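Local structure of prophenoloxidase b (Marsupenaeus japonicus, 3WKY) at residues E122-S127 and R621-I626; Q78-L83 and P207-P212; W527-V532 and S616-R621; P51-K56 and S84-E89. The protein probably oxidises monophenols and o-diphenols at a paired copper site of the type 3 class, once the secreted proenzyme has been activated. All coordinates share one frame; numbering follows the deposited sequence. Where two conformers were deposited one is given.

Interaction 1 of 4, residues E122-S127 and R621-I626; sequences ERKDLS and RPDQPI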
# COMPACT_ATOMS: atom_id res chain seq x y z
N GLU A 122 -4.20 -9.31 -51.82
CA GLU A 122 -3.03 -8.80 -52.53
C GLU A 122 -3.05 -9.15 -54.02
O GLU A 122 -2.58 -8.36 -54.85
CB GLU A 122 -1.74 -9.30 -51.89
CG GLU A 122 -1.25 -8.43 -50.73
CD GLU A 122 -0.99 -6.99 -51.16
OE1 GLU A 122 -1.85 -6.13 -50.89
OE2 GLU A 122 0.06 -6.73 -51.77
N ARG A 123 -3.57 -10.32 -54.36
CA ARG A 123 -3.61 -10.71 -55.78
C ARG A 123 -4.75 -9.99 -56.49
O ARG A 123 -5.88 -9.95 -55.99
CB ARG A 123 -3.74 -12.22 -55.96
CG ARG A 123 -2.45 -13.00 -55.68
CD ARG A 123 -2.64 -14.48 -56.02
NE ARG A 123 -2.82 -14.72 -57.46
CZ ARG A 123 -1.83 -15.06 -58.29
NH1 ARG A 123 -0.59 -15.21 -57.84
NH2 ARG A 123 -2.08 -15.26 -59.59
N LYS A 124 -4.46 -9.43 -57.67
CA LYS A 124 -5.47 -8.70 -58.43
C LYS A 124 -6.47 -9.61 -59.12
O LYS A 124 -7.57 -9.17 -59.46
CB LYS A 124 -4.80 -7.79 -59.46
CG LYS A 124 -4.01 -6.65 -58.86
CD LYS A 124 -3.10 -6.01 -59.90
CE LYS A 124 -2.21 -4.94 -59.28
NZ LYS A 124 -2.99 -3.75 -58.85
N ASP A 125 -6.11 -10.88 -59.31
CA ASP A 125 -7.01 -11.81 -59.99
C ASP A 125 -7.90 -12.57 -59.02
O ASP A 125 -8.66 -13.47 -59.42
CB ASP A 125 -6.23 -12.77 -60.90
CG ASP A 125 -5.14 -13.53 -60.17
OD1 ASP A 125 -4.91 -13.27 -58.96
OD2 ASP A 125 -4.50 -14.39 -60.81
N LEU A 126 -7.83 -12.20 -57.74
CA LEU A 126 -8.66 -12.79 -56.70
C LEU A 126 -9.48 -11.71 -56.00
O LEU A 126 -9.04 -10.57 -55.89
CB LEU A 126 -7.80 -13.53 -55.67
CG LEU A 126 -7.06 -14.80 -56.13
CD1 LEU A 126 -6.29 -15.40 -54.96
CD2 LEU A 126 -8.06 -15.80 -56.71
N SER A 127 -10.68 -12.07 -55.56
CA SER A 127 -11.56 -11.16 -54.85
C SER A 127 -11.84 -11.68 -53.43
O SER A 127 -12.28 -12.82 -53.27
CB SER A 127 -12.88 -10.98 -55.60
OG SER A 127 -13.88 -10.44 -54.75
N ARG A 621 -9.18 -0.09 -50.14
CA ARG A 621 -8.85 -0.98 -51.26
C ARG A 621 -7.34 -1.12 -51.34
O ARG A 621 -6.63 -0.12 -51.40
CB ARG A 621 -9.35 -0.41 -52.59
CG ARG A 621 -10.85 -0.28 -52.72
CD ARG A 621 -11.27 0.06 -54.15
NE ARG A 621 -11.74 -1.11 -54.89
CZ ARG A 621 -10.96 -1.95 -55.57
NH1 ARG A 621 -9.64 -1.76 -55.59
NH2 ARG A 621 -11.48 -2.98 -56.21
N PRO A 622 -6.86 -2.37 -51.36
CA PRO A 622 -5.41 -2.63 -51.34
C PRO A 622 -4.67 -1.96 -52.49
O PRO A 622 -3.54 -1.49 -52.31
CB PRO A 622 -5.33 -4.15 -51.49
CG PRO A 622 -6.64 -4.65 -50.95
CD PRO A 622 -7.65 -3.61 -51.33
N ASP A 623 -5.31 -1.88 -53.65
CA ASP A 623 -4.61 -1.44 -54.85
C ASP A 623 -4.96 -0.01 -55.29
O ASP A 623 -4.52 0.43 -56.34
CB ASP A 623 -4.92 -2.40 -56.00
CG ASP A 623 -6.40 -2.43 -56.36
OD1 ASP A 623 -7.25 -2.28 -55.46
OD2 ASP A 623 -6.70 -2.59 -57.56
N GLN A 624 -5.75 0.70 -54.49
CA GLN A 624 -6.19 2.05 -54.86
C GLN A 624 -5.95 3.04 -53.73
O GLN A 624 -6.11 2.70 -52.56
CB GLN A 624 -7.68 2.06 -55.20
CG GLN A 624 -8.06 1.38 -56.51
CD GLN A 624 -9.56 1.42 -56.76
OE1 GLN A 624 -10.27 2.29 -56.24
NE2 GLN A 624 -10.05 0.47 -57.55
N PRO A 625 -5.57 4.29 -54.07
CA PRO A 625 -5.47 5.32 -53.03
C PRO A 625 -6.83 5.68 -52.45
O PRO A 625 -7.86 5.43 -53.09
CB PRO A 625 -4.89 6.51 -53.78
CG PRO A 625 -5.27 6.28 -55.21
CD PRO A 625 -5.20 4.80 -55.40
N ILE A 626 -6.85 6.23 -51.24
CA ILE A 626 -8.05 6.84 -50.69
C ILE A 626 -8.42 8.01 -51.62
O ILE A 626 -7.61 8.91 -51.83
CB ILE A 626 -7.81 7.37 -49.25
CG1 ILE A 626 -7.09 6.31 -48.39
CG2 ILE A 626 -9.12 7.82 -48.59
CD1 ILE A 626 -8.01 5.31 -47.74
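E122 and K124 reach from the end of helix 109-122 toward P622 and D623, and the contact illustrates how two distant parts of a chain can meet at the surface with little more than van der Waals touch. The less exposed side is that of E122 and P622, both only partly open to solvent. Bent at chi2 (-59°), the E122 chain swings its carboxylate back past the proline ring, and OE1 comes to rest 4.0 Å from P622 CB. The charge of E122 is matched elsewhere, in a salt bridge with R215, which the P622 side chain also touches; E122 was modelled in two conformers, so this placing holds for one of them. Both partners sit at chain reversals: a type I beta turn runs from R123 to L126, and another from R621 to Q624. They join the all-alpha domain to the Ig-like domain of the arthropod hemocyanin fold. Within the first turn the buried R123 grips D125 side-on, NE giving to OD1 at 3.0 Å and NH2 to OD2 at 2.8 Å. The NH2 bond lies in the guanidinium plane, whereas OD1 is tilted from it. The other side faces solvent. K124 runs out extended until a last bend at chi4 (-69°) turns its ammonium group toward D623, with K124 NZ 3.7 Å from D623 CB. K124 NZ to D623 OD2 is 4.1 Å, too long for a salt bridge; the D623 carboxylate also lies beside the R621 guanidinium, making K124 at most a second, weak partner, and crystal packing may influence these ends.

Interaction 2 of 4, residues Q78-L83 and P207-P212; sequences QAVKDL and PYYIEP
A type I beta turn, P207 to I210, follows helix 193-205, which carries the copper-site histidines H199 and H203, and it presents Y209 to K81 and V80 of helix 74-89. K81 is stretched fully out, with CG anti to the backbone N (chi1 -174°), and this extension lets one side chain make two kinds of contact. Its root lies against the tyrosine ring in the conformer given, K81 CB being 3.7 Å from Y209 CD2 at an oblique approach, while its tip gives a hydrogen bond from NZ to Y209 O at 3.0 Å. The donor stands nearly in line with the carbonyl, at a C=O...N angle of 170°. A methionine in its place would probably leave the carbonyl of Y209 without its charged donor and the turn less firmly tied to the helix. Farther along the ring, Y209 OH meets V80 CG1 at 3.8 Å. The turn also packs upon itself: P207 CB covers one face of the Y209 ring near its rim, and Y209 CD1 stands 3.7 Å above the centre of the Y208 ring. Here the all-alpha domain borders the helical dicopper core of a type 3 copper protein, with the side chain of Y209 about 11 Å from the Cu2-O2 cluster.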
# COMPACT_ATOMS: atom_id res chain seq x y z
N GLN A 78 5.87 -12.22 -39.69
CA GLN A 78 6.87 -12.40 -40.74
C GLN A 78 6.65 -13.72 -41.48
O GLN A 78 6.89 -13.82 -42.68
CB GLN A 78 8.29 -12.33 -40.18
CG GLN A 78 9.39 -12.30 -41.25
CD GLN A 78 9.33 -11.05 -42.12
OE1 GLN A 78 9.29 -9.93 -41.61
NE2 GLN A 78 9.31 -11.23 -43.43
N ALA A 79 6.18 -14.73 -40.75
CA ALA A 79 5.95 -16.05 -41.34
C ALA A 79 4.77 -16.00 -42.30
O ALA A 79 4.82 -16.59 -43.39
CB ALA A 79 5.72 -17.08 -40.25
N VAL A 80 3.70 -15.31 -41.91
CA VAL A 80 2.55 -15.15 -42.80
C VAL A 80 2.95 -14.34 -44.03
O VAL A 80 2.56 -14.66 -45.16
CB VAL A 80 1.35 -14.51 -42.08
CG1 VAL A 80 0.29 -14.06 -43.07
CG2 VAL A 80 0.74 -15.52 -41.12
N LYS A 81 3.74 -13.29 -43.82
CA LYS A 81 4.19 -12.46 -44.92
C LYS A 81 5.06 -13.28 -45.89
O LYS A 81 4.95 -13.14 -47.11
CB LYS A 81 4.99 -11.28 -44.39
CG LYS A 81 5.40 -10.26 -45.45
CD LYS A 81 6.30 -9.19 -44.85
CE LYS A 81 6.52 -8.06 -45.85
NZ LYS A 81 7.42 -7.02 -45.29
N ASP A 82 5.92 -14.13 -45.33
CA ASP A 82 6.83 -14.94 -46.15
C ASP A 82 6.09 -16.02 -46.96
O ASP A 82 6.42 -16.24 -48.12
CB ASP A 82 7.93 -15.58 -45.29
CG ASP A 82 8.94 -14.56 -44.78
OD1 ASP A 82 8.87 -13.39 -45.20
OD2 ASP A 82 9.81 -14.95 -43.96
N LEU A 83 5.10 -16.67 -46.36
CA LEU A 83 4.28 -17.66 -47.07
C LEU A 83 3.39 -17.01 -48.13
O LEU A 83 3.32 -17.49 -49.26
CB LEU A 83 3.40 -18.45 -46.10
CG LEU A 83 2.52 -19.54 -46.72
CD1 LEU A 83 3.35 -20.52 -47.54
CD2 LEU A 83 1.71 -20.28 -45.65
N PRO A 207 -2.29 -5.34 -43.21
CA PRO A 207 -1.35 -5.76 -42.17
C PRO A 207 -0.26 -4.74 -41.95
O PRO A 207 0.22 -4.10 -42.89
CB PRO A 207 -0.77 -7.06 -42.74
CG PRO A 207 -0.88 -6.90 -44.25
CD PRO A 207 -2.15 -6.13 -44.46
N TYR A 208 0.15 -4.58 -40.70
CA TYR A 208 1.15 -3.61 -40.36
C TYR A 208 2.51 -3.96 -40.96
O TYR A 208 3.41 -3.11 -41.02
CB TYR A 208 1.24 -3.46 -38.84
CG TYR A 208 1.60 -4.74 -38.11
CD1 TYR A 208 2.93 -5.10 -37.95
CD2 TYR A 208 0.62 -5.57 -37.57
CE1 TYR A 208 3.28 -6.26 -37.27
CE2 TYR A 208 0.96 -6.74 -36.89
CZ TYR A 208 2.29 -7.07 -36.76
OH TYR A 208 2.66 -8.23 -36.08
N TYR A 209 2.64 -5.21 -41.42
CA TYR A 209 3.91 -5.64 -42.00
C TYR A 209 3.94 -5.47 -43.53
O TYR A 209 4.91 -5.86 -44.18
CB TYR A 209 4.24 -7.07 -41.57
CG TYR A 209 3.04 -8.00 -41.57
CD1 TYR A 209 2.16 -8.06 -40.49
CD2 TYR A 209 2.78 -8.81 -42.67
CE1 TYR A 209 1.06 -8.90 -40.50
CE2 TYR A 209 1.70 -9.66 -42.69
CZ TYR A 209 0.84 -9.70 -41.61
OH TYR A 209 -0.25 -10.54 -41.66
N ILE A 210 2.88 -4.89 -44.09
CA ILE A 210 2.82 -4.68 -45.53
C ILE A 210 4.02 -3.87 -46.02
O ILE A 210 4.55 -3.02 -45.30
CB ILE A 210 1.50 -3.97 -45.95
CG1 ILE A 210 1.20 -4.18 -47.44
CG2 ILE A 210 1.54 -2.47 -45.61
CD1 ILE A 210 0.59 -5.54 -47.74
N GLU A 211 4.50 -4.15 -47.23
CA GLU A 211 5.56 -3.33 -47.81
C GLU A 211 5.08 -1.89 -47.87
O GLU A 211 4.01 -1.62 -48.43
CB GLU A 211 5.92 -3.83 -49.21
CG GLU A 211 7.36 -4.33 -49.34
CD GLU A 211 8.38 -3.20 -49.37
OE1 GLU A 211 8.23 -2.28 -50.20
OE2 GLU A 211 9.34 -3.25 -48.58
N PRO A 212 5.85 -0.96 -47.29
CA PRO A 212 5.45 0.45 -47.21
C PRO A 212 5.20 1.05 -48.59
O PRO A 212 6.07 0.95 -49.46
CB PRO A 212 6.65 1.13 -46.54
CG PRO A 212 7.77 0.12 -46.57
CD PRO A 212 7.11 -1.22 -46.57

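Interaction 3 of 4, residues W527-V532 and S616-R621; sequences WTEVDV and SSFCGR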
# COMPACT_ATOMS: atom_id res chain seq x y z
N TRP A 527 -18.53 10.16 -32.79
CA TRP A 527 -19.05 10.10 -34.18
C TRP A 527 -18.62 8.84 -34.92
O TRP A 527 -17.43 8.52 -34.96
CB TRP A 527 -18.60 11.32 -34.99
CG TRP A 527 -19.17 12.60 -34.48
CD1 TRP A 527 -18.48 13.63 -33.89
CD2 TRP A 527 -20.55 12.98 -34.49
NE1 TRP A 527 -19.35 14.63 -33.56
CE2 TRP A 527 -20.63 14.27 -33.91
CE3 TRP A 527 -21.72 12.38 -34.96
CZ2 TRP A 527 -21.84 14.96 -33.77
CZ3 TRP A 527 -22.93 13.06 -34.80
CH2 TRP A 527 -22.98 14.33 -34.21
N THR A 528 -19.58 8.13 -35.50
CA THR A 528 -19.27 6.94 -36.30
C THR A 528 -19.89 7.07 -37.68
O THR A 528 -20.97 7.64 -37.85
CB THR A 528 -19.73 5.62 -35.62
OG1 THR A 528 -19.26 4.50 -36.38
CG2 THR A 528 -21.27 5.57 -35.48
N GLU A 529 -19.18 6.54 -38.67
CA GLU A 529 -19.63 6.65 -40.06
C GLU A 529 -20.92 5.87 -40.29
O GLU A 529 -21.03 4.70 -39.93
CB GLU A 529 -18.53 6.17 -41.02
CG GLU A 529 -18.89 6.31 -42.51
CD GLU A 529 -17.71 6.04 -43.42
OE1 GLU A 529 -16.57 6.44 -43.06
OE2 GLU A 529 -17.92 5.41 -44.48
N VAL A 530 -21.90 6.53 -40.91
CA VAL A 530 -23.14 5.91 -41.32
C VAL A 530 -23.06 5.66 -42.83
O VAL A 530 -23.36 4.56 -43.31
CB VAL A 530 -24.34 6.83 -41.05
CG1 VAL A 530 -25.63 6.29 -41.72
CG2 VAL A 530 -24.55 6.99 -39.56
N ASP A 531 -22.60 6.68 -43.56
CA ASP A 531 -22.54 6.63 -45.02
C ASP A 531 -21.76 7.83 -45.54
O ASP A 531 -22.09 8.98 -45.22
CB ASP A 531 -23.97 6.64 -45.59
CG ASP A 531 -24.08 5.95 -46.95
OD1 ASP A 531 -23.08 5.40 -47.46
OD2 ASP A 531 -25.20 5.95 -47.52
N VAL A 532 -20.72 7.56 -46.31
CA VAL A 532 -19.92 8.61 -46.93
C VAL A 532 -19.72 8.20 -48.38
O VAL A 532 -19.10 7.17 -48.64
CB VAL A 532 -18.54 8.77 -46.23
CG1 VAL A 532 -17.61 9.67 -47.06
CG2 VAL A 532 -18.71 9.32 -44.82
N SER A 616 -15.48 -1.90 -48.09
CA SER A 616 -15.87 -1.11 -46.92
C SER A 616 -14.94 0.09 -46.74
O SER A 616 -13.72 -0.05 -46.88
CB SER A 616 -15.87 -1.96 -45.65
OG SER A 616 -16.01 -1.15 -44.48
N SER A 617 -15.49 1.25 -46.42
CA SER A 617 -14.68 2.44 -46.16
C SER A 617 -13.75 2.23 -44.94
O SER A 617 -12.75 2.94 -44.80
CB SER A 617 -15.57 3.66 -45.94
OG SER A 617 -16.50 3.40 -44.91
N PHE A 618 -14.10 1.29 -44.08
CA PHE A 618 -13.24 0.99 -42.93
C PHE A 618 -12.02 0.15 -43.35
O PHE A 618 -11.00 0.12 -42.64
CB PHE A 618 -14.01 0.20 -41.85
CG PHE A 618 -15.09 1.00 -41.15
CD1 PHE A 618 -15.07 2.38 -41.14
CD2 PHE A 618 -16.12 0.34 -40.48
CE1 PHE A 618 -16.07 3.11 -40.48
CE2 PHE A 618 -17.12 1.06 -39.81
CZ PHE A 618 -17.08 2.45 -39.81
N CYS A 619 -12.13 -0.53 -44.49
CA CYS A 619 -11.11 -1.47 -44.95
C CYS A 619 -10.24 -0.90 -46.06
O CYS A 619 -9.07 -1.27 -46.21
CB CYS A 619 -11.78 -2.75 -45.46
SG CYS A 619 -12.80 -3.61 -44.24
N GLY A 620 -10.82 -0.01 -46.86
CA GLY A 620 -10.10 0.54 -48.00
C GLY A 620 -9.90 -0.49 -49.10
O GLY A 620 -10.39 -1.62 -49.01
N ARG A 621 -9.18 -0.09 -50.14
CA ARG A 621 -8.85 -0.98 -51.26
C ARG A 621 -7.34 -1.12 -51.34
O ARG A 621 -6.63 -0.12 -51.40
CB ARG A 621 -9.35 -0.41 -52.59
CG ARG A 621 -10.85 -0.28 -52.72
CD ARG A 621 -11.27 0.06 -54.15
NE ARG A 621 -11.74 -1.11 -54.89
CZ ARG A 621 -10.96 -1.95 -55.57
NH1 ARG A 621 -9.64 -1.76 -55.59
NH2 ARG A 621 -11.48 -2.98 -56.21
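Strand 528-534 lies at the margin of the sheet in the Ig-like domain and is broken by a classic beta bulge, V530 and D531 both facing I505; E529, just before the bulge, reaches over to S617 and F618 in an irregular loop. That loop curls through an ST turn, S616 OG accepting from F618 N. C619, next after F618, is tied to C572 by a disulfide. The side chains show how a buried carboxylate can be met by several hydroxyls. With CG anti to the backbone N (chi1 -177°) and the chain extended beyond it, E529 brings OE2 to S617 OG, which donates a hydrogen bond that is very short as modelled, at 2.5 Å. OE2 is also bonded to S553 OG, and OE1 to Y224 OH, a residue of helix 218-239 from the copper-binding domain. With an alanine here, the hydroxyls of S617, S553 and Y224 would probably lose the carboxylate they gather round, and a gap would open. The aliphatic root of the glutamate serves as packing: E529 CB lies obliquely to the ring of F618, 4.0 Å from CE1, while the ring also touches M225 and N228 of that helix. In the same loop, S616 O receives two backbone donors, C619 N and G620 N, each at 2.9 Å.

Interaction 4 of 4, residues P51-K56 and S84-E89; sequences PELKAK and SKVFIE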
# COMPACT_ATOMS: atom_id res chain seq x y z
N PRO A 51 12.39 -29.20 -52.64
CA PRO A 51 13.45 -28.30 -52.17
C PRO A 51 13.41 -26.92 -52.84
O PRO A 51 13.79 -25.93 -52.21
CB PRO A 51 14.73 -29.04 -52.59
CG PRO A 51 14.36 -30.48 -52.50
CD PRO A 51 12.90 -30.57 -52.89
N GLU A 52 12.96 -26.87 -54.09
CA GLU A 52 12.86 -25.61 -54.83
C GLU A 52 11.80 -24.70 -54.22
O GLU A 52 11.96 -23.48 -54.17
CB GLU A 52 12.53 -25.87 -56.30
CG GLU A 52 13.60 -26.64 -57.07
CD GLU A 52 13.20 -26.89 -58.51
OE1 GLU A 52 12.88 -25.91 -59.22
OE2 GLU A 52 13.22 -28.06 -58.94
N LEU A 53 10.70 -25.30 -53.78
CA LEU A 53 9.64 -24.56 -53.10
C LEU A 53 10.10 -24.13 -51.71
O LEU A 53 9.95 -22.97 -51.34
CB LEU A 53 8.37 -25.41 -52.98
CG LEU A 53 7.17 -24.73 -52.33
CD1 LEU A 53 6.85 -23.42 -53.04
CD2 LEU A 53 5.96 -25.65 -52.32
N LYS A 54 10.68 -25.07 -50.97
CA LYS A 54 11.16 -24.81 -49.61
C LYS A 54 12.14 -23.64 -49.55
O LYS A 54 12.11 -22.85 -48.61
CB LYS A 54 11.81 -26.07 -49.03
CG LYS A 54 12.38 -25.89 -47.63
CD LYS A 54 13.02 -27.17 -47.11
CE LYS A 54 13.73 -26.94 -45.78
NZ LYS A 54 14.91 -26.04 -45.93
N ALA A 55 12.98 -23.53 -50.57
CA ALA A 55 13.98 -22.46 -50.62
C ALA A 55 13.33 -21.08 -50.78
O ALA A 55 13.96 -20.06 -50.51
CB ALA A 55 14.96 -22.71 -51.75
N LYS A 56 12.08 -21.06 -51.23
CA LYS A 56 11.37 -19.81 -51.47
C LYS A 56 10.54 -19.37 -50.27
O LYS A 56 9.97 -18.28 -50.28
CB LYS A 56 10.40 -19.97 -52.65
CG LYS A 56 11.02 -20.08 -54.02
CD LYS A 56 9.91 -20.28 -55.04
CE LYS A 56 10.41 -20.24 -56.47
NZ LYS A 56 9.29 -20.52 -57.41
N SER A 84 2.71 -15.93 -47.76
CA SER A 84 1.83 -15.26 -48.72
C SER A 84 2.63 -14.74 -49.91
O SER A 84 2.11 -14.68 -51.02
CB SER A 84 1.06 -14.12 -48.04
OG SER A 84 1.94 -13.14 -47.54
N LYS A 85 3.89 -14.38 -49.68
CA LYS A 85 4.74 -13.86 -50.75
C LYS A 85 4.83 -14.87 -51.90
O LYS A 85 4.73 -14.50 -53.07
CB LYS A 85 6.14 -13.54 -50.22
CG LYS A 85 7.15 -13.19 -51.32
CD LYS A 85 8.56 -13.01 -50.76
CE LYS A 85 9.60 -12.93 -51.88
NZ LYS A 85 9.41 -11.73 -52.73
N VAL A 86 5.00 -16.14 -51.55
CA VAL A 86 5.08 -17.20 -52.54
C VAL A 86 3.73 -17.39 -53.25
O VAL A 86 3.70 -17.54 -54.47
CB VAL A 86 5.55 -18.53 -51.92
CG1 VAL A 86 5.61 -19.64 -52.97
CG2 VAL A 86 6.91 -18.35 -51.27
N PHE A 87 2.64 -17.36 -52.48
CA PHE A 87 1.30 -17.48 -53.04
C PHE A 87 1.02 -16.33 -54.01
O PHE A 87 0.50 -16.53 -55.11
CB PHE A 87 0.23 -17.42 -51.94
CG PHE A 87 0.19 -18.64 -51.04
CD1 PHE A 87 0.88 -19.80 -51.35
CD2 PHE A 87 -0.59 -18.62 -49.89
CE1 PHE A 87 0.82 -20.91 -50.51
CE2 PHE A 87 -0.66 -19.72 -49.05
CZ PHE A 87 0.04 -20.87 -49.36
N ILE A 88 1.35 -15.12 -53.58
CA ILE A 88 1.05 -13.90 -54.32
C ILE A 88 1.86 -13.84 -55.62
O ILE A 88 1.35 -13.39 -56.65
CB ILE A 88 1.34 -12.66 -53.45
CG1 ILE A 88 0.27 -12.54 -52.36
CG2 ILE A 88 1.40 -11.40 -54.29
CD1 ILE A 88 0.72 -11.73 -51.14
N GLU A 89 3.10 -14.31 -55.56
CA GLU A 89 4.00 -14.22 -56.70
C GLU A 89 3.91 -15.41 -57.66
O GLU A 89 4.61 -15.46 -58.67
CB GLU A 89 5.45 -14.01 -56.23
CG GLU A 89 5.69 -12.66 -55.56
CD GLU A 89 7.12 -12.49 -55.07
OE1 GLU A 89 7.90 -13.46 -55.14
OE2 GLU A 89 7.46 -11.38 -54.60
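K85 NZ and E89 OE2 form a salt bridge of 2.7 Å along helix 74-89, one turn apart, and next to K85 stands V86, the residue on which L53 and K56 converge. The ammonium nitrogen comes to the syn side of the carboxylate but 27° out of its plane. All of this belongs to the all-alpha domain, where short helix 51-54 and the residues after it lie against the longer helix. The example is one of a single branched side chain serving two neighbours. V86 has CG1 anti to the backbone N (chi1 179°), and the two methyls part: CG1 goes to L53, CG2 to K56. L53 CD1 meets V86 CG1 at 4.0 Å, an apolar touch in which the two chains pass at a slant. Helix 93-103 closes in on both, with V99 touching L53 and V86 alike and M102 reaching L53. K56 adds its backbone and the root of its side chain, K56 CB being 4.1 Å from V86 CG2, while the rest of the lysine extends away from the valine at the surface. Its position is steadied by the bond from K56 N to L53 O, 2.9 Å. The nearest approach between the segments is that of V86 CG2 to K56 O, 3.2 Å.

In the fold
Along the chain, interaction 4 opens first, and its second segment follows directly on the first segment of interaction 2, both on helix 74-89, so that the two alternate; their centres lie 14 Å apart. Interaction 1 opens after this helix and packs beside it: E122 CB lies on I88 CD1, R123 NH1 probably bonds weakly to F87 O, and E122 OE1 also touches I210 CD1 of interaction 2. Interaction 3 is nested within the loop that interaction 1 closes last, and the two share R621. Its centre is 35 Å from that of interaction 4. Together the four lead from the margin of the all-alpha domain, past the dicopper core, into the Ig-like domain, joining three domains through successive neighbours.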